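Local coordinates for protein amidase, hydantoinase/carbamoylase family (PDB 6C0D) that probably hydrolyses N-carbamoyl-L-amino acids, working as a homodimeric, metal-dependent amidase of the peptidase M20 family, at residues G218-L224 and V289-R295; F141-R145 and S366-I372; M58-D64 and V73-R78. One frame throughout, in Å; residues are numbered along the deposited sequence. Where two conformers were deposited one is given.

Contact 1 of 3, residues G218-L224 and V289-R295; sequences GIREFQL and VLHLQFR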
loop_
_atom_site.group_PDB
_atom_site.type_symbol
_atom_site.label_atom_id
_atom_site.label_comp_id
_atom_site.label_asym_id
_atom_site.label_seq_id
_atom_site.Cartn_x
_atom_site.Cartn_y
_atom_site.Cartn_z
ATOM N N GLY A 218 -14.857 8.446 21.818
ATOM C CA GLY A 218 -13.568 7.841 22.073
ATOM C C GLY A 218 -12.989 7.237 20.801
ATOM O O GLY A 218 -13.698 7.060 19.807
ATOM N N ILE A 219 -11.689 6.936 20.833
ATOM C CA ILE A 219 -10.949 6.485 19.645
ATOM C C ILE A 219 -10.051 5.303 20.001
ATOM O O ILE A 219 -9.443 5.272 21.079
ATOM C CB ILE A 219 -10.097 7.629 19.045
ATOM C CG1 ILE A 219 -10.986 8.858 18.749
ATOM C CG2 ILE A 219 -9.425 7.164 17.727
ATOM C CD1 ILE A 219 -10.220 10.131 18.394
ATOM N N ARG A 220 -9.948 4.333 19.074
ATOM C CA ARG A 220 -8.934 3.289 19.137
ATOM C C ARG A 220 -8.242 3.200 17.785
ATOM O O ARG A 220 -8.884 3.372 16.742
ATOM C CB ARG A 220 -9.531 1.921 19.487
ATOM C CG ARG A 220 -10.032 1.817 20.913
ATOM C CD ARG A 220 -8.878 1.915 21.918
ATOM N NE ARG A 220 -9.356 1.647 23.276
ATOM C CZ ARG A 220 -9.987 2.536 24.047
ATOM N NH1 ARG A 220 -10.201 3.786 23.633
ATOM N NH2 ARG A 220 -10.396 2.173 25.249
ATOM N N GLU A 221 -6.932 2.948 17.817
ATOM C CA GLU A 221 -6.153 2.714 16.605
ATOM C C GLU A 221 -5.295 1.476 16.798
ATOM O O GLU A 221 -4.760 1.252 17.885
ATOM C CB GLU A 221 -5.280 3.927 16.277
ATOM C CG GLU A 221 -6.138 5.108 15.785
ATOM C CD GLU A 221 -5.344 6.367 15.542
ATOM O OE1 GLU A 221 -4.268 6.533 16.153
ATOM O OE2 GLU A 221 -5.796 7.193 14.737
ATOM N N PHE A 222 -5.176 0.671 15.739
ATOM C CA PHE A 222 -4.379 -0.545 15.775
ATOM C C PHE A 222 -3.675 -0.727 14.443
ATOM O O PHE A 222 -4.172 -0.295 13.396
ATOM C CB PHE A 222 -5.235 -1.790 16.019
ATOM C CG PHE A 222 -5.856 -1.844 17.386
ATOM C CD1 PHE A 222 -5.203 -2.486 18.428
ATOM C CD2 PHE A 222 -7.107 -1.294 17.614
ATOM C CE1 PHE A 222 -5.772 -2.550 19.687
ATOM C CE2 PHE A 222 -7.681 -1.338 18.889
ATOM C CZ PHE A 222 -7.012 -1.982 19.917
ATOM N N GLN A 223 -2.523 -1.386 14.495
ATOM C CA GLN A 223 -1.967 -2.031 13.318
ATOM C C GLN A 223 -2.236 -3.517 13.434
ATOM O O GLN A 223 -2.132 -4.102 14.517
ATOM C CB GLN A 223 -0.459 -1.821 13.194
ATOM C CG GLN A 223 -0.006 -0.445 12.809
ATOM C CD GLN A 223 1.480 -0.426 12.519
ATOM O OE1 GLN A 223 2.107 -1.480 12.386
ATOM N NE2 GLN A 223 2.053 0.765 12.423
ATOM N N LEU A 224 -2.580 -4.132 12.324
ATOM C CA LEU A 224 -2.768 -5.571 12.278
ATOM C C LEU A 224 -1.833 -6.120 11.216
ATOM O O LEU A 224 -1.958 -5.769 10.032
ATOM C CB LEU A 224 -4.222 -5.908 11.976
ATOM C CG LEU A 224 -4.577 -7.383 12.001
ATOM C CD1 LEU A 224 -4.323 -7.997 13.377
ATOM C CD2 LEU A 224 -6.016 -7.459 11.647
ATOM N N VAL A 289 0.146 -5.548 6.212
ATOM C CA VAL A 289 -0.267 -4.796 7.395
ATOM C C VAL A 289 -1.407 -3.862 7.015
ATOM O O VAL A 289 -1.421 -3.281 5.923
ATOM C CB VAL A 289 0.921 -4.019 8.014
ATOM C CG1 VAL A 289 1.503 -3.045 7.009
ATOM C CG2 VAL A 289 0.485 -3.274 9.296
ATOM N N LEU A 290 -2.390 -3.748 7.909
ATOM C CA LEU A 290 -3.431 -2.747 7.740
ATOM C C LEU A 290 -3.426 -1.839 8.962
ATOM O O LEU A 290 -2.996 -2.237 10.049
ATOM C CB LEU A 290 -4.829 -3.370 7.539
ATOM C CG LEU A 290 -5.524 -4.161 8.669
ATOM C CD1 LEU A 290 -6.137 -3.245 9.773
ATOM C CD2 LEU A 290 -6.622 -5.014 8.075
ATOM N N HIS A 291 -3.906 -0.621 8.769
ATOM C CA HIS A 291 -4.160 0.310 9.857
ATOM C C HIS A 291 -5.668 0.422 10.050
ATOM O O HIS A 291 -6.407 0.623 9.075
ATOM C CB HIS A 291 -3.545 1.676 9.547
ATOM C CG HIS A 291 -2.054 1.642 9.404
ATOM N ND1 HIS A 291 -1.270 2.772 9.489
ATOM C CD2 HIS A 291 -1.205 0.612 9.183
ATOM C CE1 HIS A 291 0.001 2.435 9.342
ATOM N NE2 HIS A 291 0.066 1.131 9.156
ATOM N N LEU A 292 -6.121 0.262 11.296
ATOM C CA LEU A 292 -7.532 0.246 11.647
ATOM C C LEU A 292 -7.792 1.317 12.697
ATOM O O LEU A 292 -7.038 1.430 13.671
ATOM C CB LEU A 292 -7.957 -1.118 12.211
ATOM C CG LEU A 292 -9.390 -1.241 12.731
ATOM C CD1 LEU A 292 -10.366 -1.228 11.542
ATOM C CD2 LEU A 292 -9.568 -2.507 13.552
ATOM N N GLN A 293 -8.849 2.093 12.498
ATOM C CA GLN A 293 -9.295 3.058 13.499
ATOM C C GLN A 293 -10.761 2.788 13.772
ATOM O O GLN A 293 -11.489 2.383 12.868
ATOM C CB GLN A 293 -9.123 4.497 12.997
ATOM C CG GLN A 293 -9.511 5.576 14.016
ATOM C CD GLN A 293 -9.399 6.956 13.395
ATOM O OE1 GLN A 293 -10.361 7.468 12.836
ATOM N NE2 GLN A 293 -8.204 7.542 13.457
ATOM N N PHE A 294 -11.205 3.003 15.012
ATOM C CA PHE A 294 -12.645 3.020 15.226
ATOM C C PHE A 294 -12.980 3.983 16.359
ATOM O O PHE A 294 -12.137 4.311 17.203
ATOM C CB PHE A 294 -13.247 1.617 15.471
ATOM C CG PHE A 294 -12.603 0.816 16.584
ATOM C CD1 PHE A 294 -11.537 -0.039 16.309
ATOM C CD2 PHE A 294 -13.123 0.847 17.883
ATOM C CE1 PHE A 294 -10.966 -0.822 17.318
ATOM C CE2 PHE A 294 -12.550 0.060 18.906
ATOM C CZ PHE A 294 -11.476 -0.775 18.615
ATOM N N ARG A 295 -14.216 4.478 16.322
ATOM C CA ARG A 295 -14.667 5.513 17.252
ATOM C C ARG A 295 -16.108 5.253 17.639
ATOM O O ARG A 295 -16.901 4.774 16.827
ATOM C CB ARG A 295 -14.586 6.928 16.649
ATOM C CG ARG A 295 -13.247 7.251 15.982
ATOM C CD ARG A 295 -13.156 8.737 15.612
ATOM N NE ARG A 295 -12.046 8.981 14.685
ATOM C CZ ARG A 295 -11.408 10.140 14.563
ATOM N NH1 ARG A 295 -11.760 11.175 15.318
ATOM N NH2 ARG A 295 -10.399 10.260 13.704
#

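Contact 2 of 3, residues F141-R145 and S366-I372; sequences FLGSR and SHDAQVI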
loop_
_atom_site.group_PDB
_atom_site.type_symbol
_atom_site.label_atom_id
_atom_site.label_comp_id
_atom_site.label_asym_id
_atom_site.label_seq_id
_atom_site.Cartn_x
_atom_site.Cartn_y
_atom_site.Cartn_z
ATOM N N PHE A 141 -3.233 19.834 21.644
ATOM C CA PHE A 141 -3.999 20.385 22.774
ATOM C C PHE A 141 -3.099 21.039 23.822
ATOM O O PHE A 141 -3.460 21.110 25.000
ATOM C CB PHE A 141 -4.887 19.325 23.436
ATOM C CG PHE A 141 -5.756 18.557 22.471
ATOM C CD1 PHE A 141 -6.834 19.160 21.850
ATOM C CD2 PHE A 141 -5.492 17.219 22.201
ATOM C CE1 PHE A 141 -7.639 18.447 20.967
ATOM C CE2 PHE A 141 -6.282 16.501 21.313
ATOM C CZ PHE A 141 -7.359 17.119 20.699
ATOM N N LEU A 142 -1.932 21.537 23.400
ATOM C CA LEU A 142 -1.025 22.195 24.336
ATOM C C LEU A 142 -1.745 23.264 25.152
ATOM O O LEU A 142 -1.573 23.348 26.373
ATOM C CB LEU A 142 0.155 22.812 23.579
ATOM C CG LEU A 142 1.138 23.642 24.414
ATOM C CD1 LEU A 142 1.901 22.771 25.415
ATOM C CD2 LEU A 142 2.106 24.411 23.521
ATOM N N GLY A 143 -2.589 24.065 24.500
ATOM C CA GLY A 143 -3.203 25.184 25.197
ATOM C C GLY A 143 -4.241 24.758 26.221
ATOM O O GLY A 143 -4.247 25.246 27.359
ATOM N N SER A 144 -5.157 23.869 25.828
ATOM C CA SER A 144 -6.183 23.458 26.783
ATOM C C SER A 144 -5.587 22.595 27.894
ATOM O O SER A 144 -6.028 22.688 29.045
ATOM C CB SER A 144 -7.339 22.741 26.072
ATOM O OG SER A 144 -6.881 21.704 25.217
ATOM N N ARG A 145 -4.567 21.790 27.585
ATOM C CA ARG A 145 -3.849 21.047 28.620
ATOM C C ARG A 145 -3.184 21.995 29.613
ATOM O O ARG A 145 -3.247 21.785 30.833
ATOM C CB ARG A 145 -2.799 20.132 27.978
ATOM C CG ARG A 145 -3.354 18.908 27.259
ATOM C CD ARG A 145 -2.359 18.404 26.203
ATOM N NE ARG A 145 -1.024 18.158 26.758
ATOM C CZ ARG A 145 0.104 18.236 26.058
ATOM N NH1 ARG A 145 0.069 18.557 24.768
ATOM N NH2 ARG A 145 1.272 18.002 26.649
ATOM N N SER A 366 -12.019 15.155 17.599
ATOM C CA SER A 366 -11.537 15.644 18.882
ATOM C C SER A 366 -11.436 17.169 18.878
ATOM O O SER A 366 -11.296 17.805 17.833
ATOM C CB SER A 366 -10.181 15.015 19.221
ATOM O OG SER A 366 -9.228 15.220 18.199
ATOM N N HIS A 367 -11.508 17.753 20.073
ATOM C CA HIS A 367 -11.537 19.203 20.261
ATOM C C HIS A 367 -10.960 19.530 21.629
ATOM O O HIS A 367 -10.904 18.673 22.507
ATOM C CB HIS A 367 -12.958 19.785 20.202
ATOM C CG HIS A 367 -13.688 19.464 18.937
ATOM N ND1 HIS A 367 -13.394 20.081 17.741
ATOM C CD2 HIS A 367 -14.684 18.582 18.675
ATOM C CE1 HIS A 367 -14.175 19.591 16.793
ATOM N NE2 HIS A 367 -14.974 18.687 17.334
ATOM N N ASP A 368 -10.549 20.790 21.804
ATOM C CA ASP A 368 -10.130 21.256 23.127
ATOM C C ASP A 368 -11.184 20.966 24.194
ATOM O O ASP A 368 -10.838 20.732 25.358
ATOM C CB ASP A 368 -9.842 22.756 23.095
ATOM C CG ASP A 368 -8.572 23.078 22.331
ATOM O OD1 ASP A 368 -7.513 22.550 22.706
ATOM O OD2 ASP A 368 -8.651 23.843 21.345
ATOM N N ALA A 369 -12.465 20.975 23.823
ATOM C CA ALA A 369 -13.523 20.729 24.801
ATOM C C ALA A 369 -13.375 19.370 25.475
ATOM O O ALA A 369 -13.828 19.191 26.611
ATOM C CB ALA A 369 -14.897 20.821 24.131
ATOM N N GLN A 370 -12.776 18.389 24.795
ATOM C CA GLN A 370 -12.630 17.090 25.441
ATOM C C GLN A 370 -11.644 17.158 26.604
ATOM O O GLN A 370 -11.752 16.370 27.554
ATOM C CB GLN A 370 -12.192 16.028 24.427
ATOM C CG GLN A 370 -10.727 16.003 24.142
ATOM C CD GLN A 370 -10.411 15.135 22.947
ATOM O OE1 GLN A 370 -11.238 14.999 22.053
ATOM N NE2 GLN A 370 -9.218 14.545 22.927
ATOM N N VAL A 371 -10.668 18.064 26.530
ATOM C CA VAL A 371 -9.728 18.265 27.632
ATOM C C VAL A 371 -10.390 19.062 28.755
ATOM O O VAL A 371 -10.282 18.717 29.940
ATOM C CB VAL A 371 -8.461 18.972 27.113
ATOM C CG1 VAL A 371 -7.556 19.439 28.272
ATOM C CG2 VAL A 371 -7.688 18.053 26.152
ATOM N N ILE A 372 -11.063 20.149 28.396
ATOM C CA ILE A 372 -11.616 21.049 29.409
ATOM C C ILE A 372 -12.766 20.380 30.158
ATOM O O ILE A 372 -12.921 20.564 31.372
ATOM C CB ILE A 372 -12.026 22.373 28.741
ATOM C CG1 ILE A 372 -10.753 23.125 28.325
ATOM C CG2 ILE A 372 -12.897 23.245 29.691
ATOM C CD1 ILE A 372 -10.975 24.120 27.228
HETATM O O HOH W 1 -5.003 23.496 22.823
#

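Contact 3 of 3, residues M58-D64 and V73-R78; sequences MTDAGLD and VFGRSR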
loop_
_atom_site.group_PDB
_atom_site.type_symbol
_atom_site.label_atom_id
_atom_site.label_comp_id
_atom_site.label_asym_id
_atom_site.label_seq_id
_atom_site.Cartn_x
_atom_site.Cartn_y
_atom_site.Cartn_z
ATOM N N MET A 58 -9.907 41.770 21.648
ATOM C CA MET A 58 -10.399 41.487 22.991
ATOM C C MET A 58 -10.273 42.709 23.883
ATOM O O MET A 58 -11.170 43.003 24.685
ATOM C CB MET A 58 -9.633 40.314 23.596
ATOM C CG MET A 58 -9.870 38.985 22.875
ATOM S SD MET A 58 -8.841 37.702 23.636
ATOM C CE MET A 58 -9.339 36.233 22.754
ATOM N N THR A 59 -9.147 43.418 23.776
ATOM C CA THR A 59 -8.971 44.633 24.553
ATOM C C THR A 59 -10.014 45.671 24.167
ATOM O O THR A 59 -10.640 46.282 25.039
ATOM C CB THR A 59 -7.557 45.175 24.361
ATOM O OG1 THR A 59 -6.624 44.213 24.868
ATOM C CG2 THR A 59 -7.391 46.499 25.098
ATOM N N ASP A 60 -10.233 45.859 22.856
ATOM C CA ASP A 60 -11.275 46.771 22.387
ATOM C C ASP A 60 -12.624 46.425 22.994
ATOM O O ASP A 60 -13.438 47.310 23.271
ATOM C CB ASP A 60 -11.403 46.725 20.859
ATOM C CG ASP A 60 -10.176 47.251 20.133
ATOM O OD1 ASP A 60 -9.393 48.013 20.734
ATOM O OD2 ASP A 60 -10.017 46.896 18.944
ATOM N N ALA A 61 -12.888 45.138 23.180
ATOM C CA ALA A 61 -14.152 44.694 23.748
ATOM C C ALA A 61 -14.230 44.905 25.256
ATOM O O ALA A 61 -15.282 44.638 25.842
ATOM C CB ALA A 61 -14.383 43.207 23.448
ATOM N N GLY A 62 -13.147 45.348 25.893
ATOM C CA GLY A 62 -13.129 45.538 27.331
ATOM C C GLY A 62 -12.613 44.373 28.150
ATOM O O GLY A 62 -12.744 44.403 29.382
ATOM N N LEU A 63 -12.035 43.353 27.522
ATOM C CA LEU A 63 -11.463 42.246 28.276
ATOM C C LEU A 63 -10.003 42.530 28.635
ATOM O O LEU A 63 -9.326 43.339 27.997
ATOM C CB LEU A 63 -11.555 40.952 27.470
ATOM C CG LEU A 63 -12.958 40.613 26.941
ATOM C CD1 LEU A 63 -12.897 39.440 25.955
ATOM C CD2 LEU A 63 -13.871 40.269 28.111
ATOM N N ASP A 64 -9.538 41.864 29.694
ATOM C CA ASP A 64 -8.129 41.862 30.092
ATOM C C ASP A 64 -7.446 40.767 29.279
ATOM O O ASP A 64 -7.553 39.584 29.608
ATOM C CB ASP A 64 -8.024 41.617 31.596
ATOM C CG ASP A 64 -6.604 41.396 32.072
ATOM O OD1 ASP A 64 -5.654 41.846 31.407
ATOM O OD2 ASP A 64 -6.446 40.766 33.137
ATOM N N VAL A 73 -4.246 32.894 23.415
ATOM C CA VAL A 73 -4.793 34.237 23.570
ATOM C C VAL A 73 -5.968 34.109 24.518
ATOM O O VAL A 73 -6.906 33.346 24.247
ATOM C CB VAL A 73 -5.227 34.865 22.234
ATOM C CG1 VAL A 73 -5.425 36.376 22.427
ATOM C CG2 VAL A 73 -4.194 34.608 21.155
ATOM N N PHE A 74 -5.916 34.830 25.636
ATOM C CA PHE A 74 -6.977 34.751 26.627
ATOM C C PHE A 74 -7.422 36.156 27.000
ATOM O O PHE A 74 -6.600 36.982 27.413
ATOM C CB PHE A 74 -6.524 33.977 27.871
ATOM C CG PHE A 74 -7.675 33.486 28.709
ATOM C CD1 PHE A 74 -8.301 32.281 28.411
ATOM C CD2 PHE A 74 -8.164 34.254 29.762
ATOM C CE1 PHE A 74 -9.387 31.837 29.167
ATOM C CE2 PHE A 74 -9.253 33.812 30.526
ATOM C CZ PHE A 74 -9.862 32.607 30.222
ATOM N N GLY A 75 -8.716 36.417 26.852
ATOM C CA GLY A 75 -9.309 37.673 27.250
ATOM C C GLY A 75 -10.204 37.431 28.447
ATOM O O GLY A 75 -11.278 36.826 28.317
ATOM N N ARG A 76 -9.751 37.862 29.621
ATOM C CA ARG A 76 -10.464 37.617 30.869
ATOM C C ARG A 76 -11.419 38.775 31.132
ATOM O O ARG A 76 -11.036 39.942 31.017
ATOM C CB ARG A 76 -9.469 37.477 32.020
ATOM C CG ARG A 76 -10.036 36.997 33.369
ATOM C CD ARG A 76 -8.879 36.921 34.369
ATOM N NE ARG A 76 -9.234 36.352 35.674
ATOM C CZ ARG A 76 -9.585 37.080 36.733
ATOM N NH1 ARG A 76 -9.668 38.403 36.627
ATOM N NH2 ARG A 76 -9.857 36.493 37.898
ATOM N N SER A 77 -12.662 38.452 31.461
ATOM C CA SER A 77 -13.601 39.485 31.872
ATOM C C SER A 77 -13.064 40.275 33.071
ATOM O O SER A 77 -12.338 39.753 33.927
ATOM C CB SER A 77 -14.945 38.841 32.226
ATOM O OG SER A 77 -15.913 39.808 32.602
ATOM N N ARG A 78 -13.415 41.563 33.131
ATOM C CA ARG A 78 -13.107 42.361 34.313
ATOM C C ARG A 78 -14.245 42.372 35.329
ATOM O O ARG A 78 -14.094 42.964 36.407
ATOM C CB ARG A 78 -12.747 43.796 33.907
ATOM C CG ARG A 78 -11.689 43.870 32.814
ATOM C CD ARG A 78 -11.335 45.317 32.482
ATOM N NE ARG A 78 -10.405 45.430 31.362
ATOM C CZ ARG A 78 -9.082 45.476 31.489
ATOM N NH1 ARG A 78 -8.529 45.413 32.694
ATOM N NH2 ARG A 78 -8.314 45.590 30.409
HETATM O O HOH W 2 -9.882 46.283 28.273
HETATM O O HOH W 3 -9.584 40.223 34.384
#

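Contact 1 of 3, residues G218-L224 and V289-R295
Two neighbouring antiparallel strands meet here edge to edge, in the sheet of the satellite (dimerisation) domain that M20-family enzymes insert into their catalytic domain. Over 218-224 and 289-295 the axes come within 4.8 Å at 165°, and three hydrogen-bonded pairs, Arg-220/Phe-294, Phe-222/Leu-292 and Leu-224/Leu-290, each make two N-H...O bonds of 2.9 to 3.0 Å between backbone N and O. The side chains of these pairs share one face. There Phe-222 CE2 lies 3.7 Å from Phe-294 CE1, and Arg-220 CB sits over the Phe-294 ring in a CH-pi contact; helices 244-262 and 299-317 cover this largely apolar face. Arg-220 tolerates it because its aliphatic part packs while its guanidinium leads away to salt bridges with Glu-306 and Glu-334. The other face is mostly polar, Ile-219 apart. Gln-293 NE2 donates to Glu-221 OE2 at 2.7 Å, and Gln-293 OE1 accepts from Arg-295 NE and NH2, both at 2.9 Å. Gln-293 also bonds Ser-282, and His-291 meets Phe-281, both of the second subunit. An amide that donates and accepts thus links an acid to a base, giving the strand pair a mostly polar, dimer-facing surface opposite its apolar, helix-covered one.

Contact 2 of 3, residues F141-R145 and S366-I372
Ser-366 begins the second segment beside Phe-141, with its OG 3.7 Å from Phe-141 CZ at the edge of the ring. At His-367 it is the backbone that packs, its C lying 3.6 Å from Phe-141 CE1, while its CA-to-CB bond points away and the ring meets that of the zinc ligand His-196. Asp-368, next in sequence, is the polar centre of the contact: its OD1 accepts a 2.7 Å hydrogen bond from Ser-144 OG and another, also 2.7 Å, from a water that in turn accepts from Ser-144 N at 3.0 Å. Ser-144, whose CA-to-CB bond points toward the partner, is small enough for its CA to lie 5.8 Å from the CA of Asp-368. The segments thus join two loop-to-helix transitions of the catalytic domain close to the metal site. In the first, Phe-141 holds the N-cap position with positive phi, and its O accepts from Arg-145 N at 2.9 Å. Ala-369 turns away toward strand 189-198, whereas Gln-370 brings NE2 to 3.9 Å from Phe-141 CZ. Val-371, branched and apolar, fills the space between the helices: CG2 is 4.1 Å from Phe-141 CB, and CG1 is 3.7 Å from Ser-144 O. Ile-372 CD1 comes to 4.1 Å from Ser-144 CB.

Contact 3 of 3, residues M58-D64 and V73-R78
Met-58, extended with chi2 and chi3 both t, reaches from helix 45-60 to strand 73-76, its SD 3.5 Å from Gly-75 N and 3.9 Å from Val-73 CG1. Glycine suits position 75, since a CB would clash with that sulfur and crowd Leu-63 CD1. Leu-63, in the mt rotamer, packs its CD2 3.9 Å from Ser-77 CA. Between Met-58 and Leu-63, Gly-62 leaves helical angles in a Schellman motif, its positive phi suiting glycine. Asp-64 and Arg-76 exchange two 2.8 Å backbone N-to-O bonds; their side chains, both chi1 t, share a face, CB atoms 4.4 Å apart, and a water accepts from Arg-76 NH1 (2.9 Å) and donates to Ser-77 O (2.8 Å) and, weakly, Asp-64 OD2 (3.4 Å). Arg-78 folds back: NE gives Gly-62 O a weak 3.2 Å bond, and NH2 holds a water at 2.7 Å. Met-58 and Leu-63 of this helix-to-hairpin unit rest on Val-128 of strand 125-130, Met-58 also on Leu-109 of helix 102-117.

From the N terminus, contact 3 closes first: a short loop brings 73-78 back to 58-64, joining helix 45-60 to the hairpin at one end of the catalytic domain's sheet. The chain has left this loop before contact 2 opens at 141-145, so the two are in series. Contact 2 stays open for 220 residues, until 366-372 returns to the zinc neighbourhood. Nested within that span, contact 1 pairs 218-224 with 289-295 in the satellite domain. Contact 2 therefore brings together chain parts of the catalytic domain flanking the insertion. Contacts 1 and 2 approach to about 5 Å at their nearest atoms, whereas the centres of contacts 1 and 3 are 42 Å apart.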